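Local coordinates for protein shikimate kinase (Bacteroides thetaiotaomicron, PDB 3VAA) that probably catalyses the ATP- and magnesium-dependent phosphorylation of the 3-hydroxyl group of shikimate, on the pathway to chorismate, at residues Thr31-Ala36 and Arg133-Ala138. Sequence-based numbering, arbitrary orientation.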
loop_
_atom_site.group_PDB
_atom_site.type_symbol
_atom_site.label_atom_id
_atom_site.label_comp_id
_atom_site.label_asym_id
_atom_site.label_seq_id
_atom_site.Cartn_x
_atom_site.Cartn_y
_atom_site.Cartn_z
ATOM N N THR A 31 2.018 3.414 -1.074
ATOM C CA THR A 31 1.428 3.460 0.236
ATOM C C THR A 31 -0.059 3.806 0.116
ATOM O O THR A 31 -0.505 4.391 -0.885
ATOM C CB THR A 31 2.109 4.517 1.135
ATOM O OG1 THR A 31 1.859 5.826 0.622
ATOM C CG2 THR A 31 3.655 4.275 1.245
ATOM N N GLY A 32 -0.815 3.476 1.148
ATOM C CA GLY A 32 -2.241 3.770 1.155
ATOM C C GLY A 32 -3.010 2.696 1.887
ATOM O O GLY A 32 -2.444 1.701 2.331
ATOM N N TYR A 33 -4.321 2.898 2.001
ATOM C CA TYR A 33 -5.158 1.998 2.774
ATOM C C TYR A 33 -5.530 0.755 1.998
ATOM O O TYR A 33 -5.371 0.717 0.776
ATOM C CB TYR A 33 -6.434 2.764 3.179
ATOM C CG TYR A 33 -7.252 2.155 4.291
ATOM C CD1 TYR A 33 -6.705 1.926 5.554
ATOM C CD2 TYR A 33 -8.597 1.839 4.095
ATOM C CE1 TYR A 33 -7.463 1.375 6.572
ATOM C CE2 TYR A 33 -9.366 1.307 5.118
ATOM C CZ TYR A 33 -8.795 1.071 6.350
ATOM O OH TYR A 33 -9.581 0.537 7.342
ATOM N N MET A 34 -5.998 -0.269 2.704
ATOM C CA MET A 34 -6.541 -1.445 2.030
ATOM C C MET A 34 -7.654 -0.985 1.089
ATOM O O MET A 34 -8.479 -0.114 1.439
ATOM C CB MET A 34 -7.110 -2.471 3.023
ATOM C CG MET A 34 -8.191 -1.955 3.937
ATOM S SD MET A 34 -8.917 -3.285 4.911
ATOM C CE MET A 34 -10.012 -2.401 5.995
ATOM N N GLY A 35 -7.671 -1.563 -0.108
ATOM C CA GLY A 35 -8.661 -1.219 -1.105
ATOM C C GLY A 35 -8.247 -0.112 -2.038
ATOM O O GLY A 35 -8.911 0.108 -3.044
ATOM N N ALA A 36 -7.148 0.585 -1.720
ATOM C CA ALA A 36 -6.688 1.723 -2.548
ATOM C C ALA A 36 -6.201 1.333 -3.935
ATOM O O ALA A 36 -6.227 2.145 -4.842
ATOM C CB ALA A 36 -5.603 2.515 -1.820
ATOM N N ARG A 133 -17.143 1.156 -1.620
ATOM C CA ARG A 133 -17.585 0.209 -2.653
ATOM C C ARG A 133 -16.631 -0.974 -2.803
ATOM O O ARG A 133 -17.050 -2.138 -2.761
ATOM C CB ARG A 133 -17.706 0.919 -3.992
ATOM C CG ARG A 133 -18.327 0.068 -5.088
ATOM C CD ARG A 133 -18.339 0.873 -6.354
ATOM N NE ARG A 133 -16.973 1.065 -6.834
ATOM C CZ ARG A 133 -16.507 2.172 -7.403
ATOM N NH1 ARG A 133 -17.271 3.245 -7.531
ATOM N NH2 ARG A 133 -15.252 2.217 -7.814
ATOM N N ARG A 134 -15.342 -0.683 -2.969
ATOM C CA ARG A 134 -14.360 -1.737 -3.171
ATOM C C ARG A 134 -14.281 -2.722 -2.017
ATOM O O ARG A 134 -14.206 -3.922 -2.232
ATOM C CB ARG A 134 -12.966 -1.159 -3.408
ATOM C CG ARG A 134 -12.828 -0.392 -4.709
ATOM C CD ARG A 134 -11.436 0.255 -4.775
ATOM N NE ARG A 134 -11.205 0.926 -6.045
ATOM C CZ ARG A 134 -10.132 1.661 -6.326
ATOM N NH1 ARG A 134 -9.163 1.839 -5.432
ATOM N NH2 ARG A 134 -10.034 2.241 -7.510
ATOM N N LEU A 135 -14.306 -2.211 -0.789
ATOM C CA LEU A 135 -14.176 -3.062 0.383
ATOM C C LEU A 135 -15.440 -3.876 0.630
ATOM O O LEU A 135 -15.356 -4.997 1.113
ATOM C CB LEU A 135 -13.739 -2.239 1.604
ATOM C CG LEU A 135 -12.318 -1.670 1.459
ATOM C CD1 LEU A 135 -11.987 -0.667 2.555
ATOM C CD2 LEU A 135 -11.248 -2.766 1.426
ATOM N N ARG A 136 -16.596 -3.309 0.296
ATOM C CA ARG A 136 -17.875 -4.034 0.373
ATOM C C ARG A 136 -17.824 -5.259 -0.517
ATOM O O ARG A 136 -18.228 -6.360 -0.134
ATOM C CB ARG A 136 -19.009 -3.159 -0.156
ATOM C CG ARG A 136 -19.937 -2.558 0.851
ATOM C CD ARG A 136 -21.061 -1.841 0.089
ATOM N NE ARG A 136 -22.378 -2.195 0.593
ATOM C CZ ARG A 136 -23.516 -1.713 0.108
ATOM N NH1 ARG A 136 -23.498 -0.836 -0.889
ATOM N NH2 ARG A 136 -24.676 -2.107 0.622
ATOM N N ILE A 137 -17.352 -5.049 -1.738
ATOM C CA ILE A 137 -17.251 -6.128 -2.720
ATOM C C ILE A 137 -16.201 -7.159 -2.326
ATOM O O ILE A 137 -16.346 -8.345 -2.622
ATOM C CB ILE A 137 -16.948 -5.555 -4.113
ATOM C CG1 ILE A 137 -18.152 -4.764 -4.608
ATOM C CG2 ILE A 137 -16.665 -6.663 -5.091
ATOM C CD1 ILE A 137 -19.392 -5.603 -4.824
ATOM N N ALA A 138 -15.157 -6.700 -1.636
ATOM C CA ALA A 138 -14.083 -7.570 -1.159
ATOM C C ALA A 138 -14.229 -7.893 0.340
ATOM O O ALA A 138 -13.252 -8.290 0.979
ATOM C CB ALA A 138 -12.734 -6.895 -1.386
#
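Leu135 pushes its forked end against the backbone of Met34 and Gly35, a clear example of a helix packing against the outside of a P-loop. Its two methyls divide the work: CD2 lies 3.9 Å from Gly35 CA and 4.0 Å from Met34 CG, while CD1 reaches 3.7 Å from Met34 O and touches the Tyr33 ring obliquely at CE2. Gly35 has no side chain to keep the leucine off, and its CA is the closest in the loop to the helix, 6.0 Å from Leu135 CA. Met34 CG sits between its backbone N and carbonyl carbon (chi1 57°), which folds it over one face of the Tyr33 ring, 3.6 Å above the plane and toward the rim. Helix 150-168 packs against that ring through Phe156 and Leu161.

Whereas Leu135 and Tyr33 are buried, the polar edge of the contact is more accessible to solvent. There Arg134 runs extended from CG to NE past the loop and turns the edge of its guanidinium to two successive carbonyls. NH1 gives Gly35 O a bond of 3.0 Å, 159° at the hydrogen, nearly in the guanidinium plane and on a lone pair of the oxygen; the loose element is its weak bond to Ala36 O, bent to 126°. Glu181 forms a salt bridge with NE and Ala177 O accepts from NH2, so the group's rotation is fixed from several sides. The type II turn closes itself, Ala36 N donating to Tyr33 O. The chemistry thus implies that carbonyls of a loop that probably binds ATP are served by a helix cation, itself balanced by Glu181.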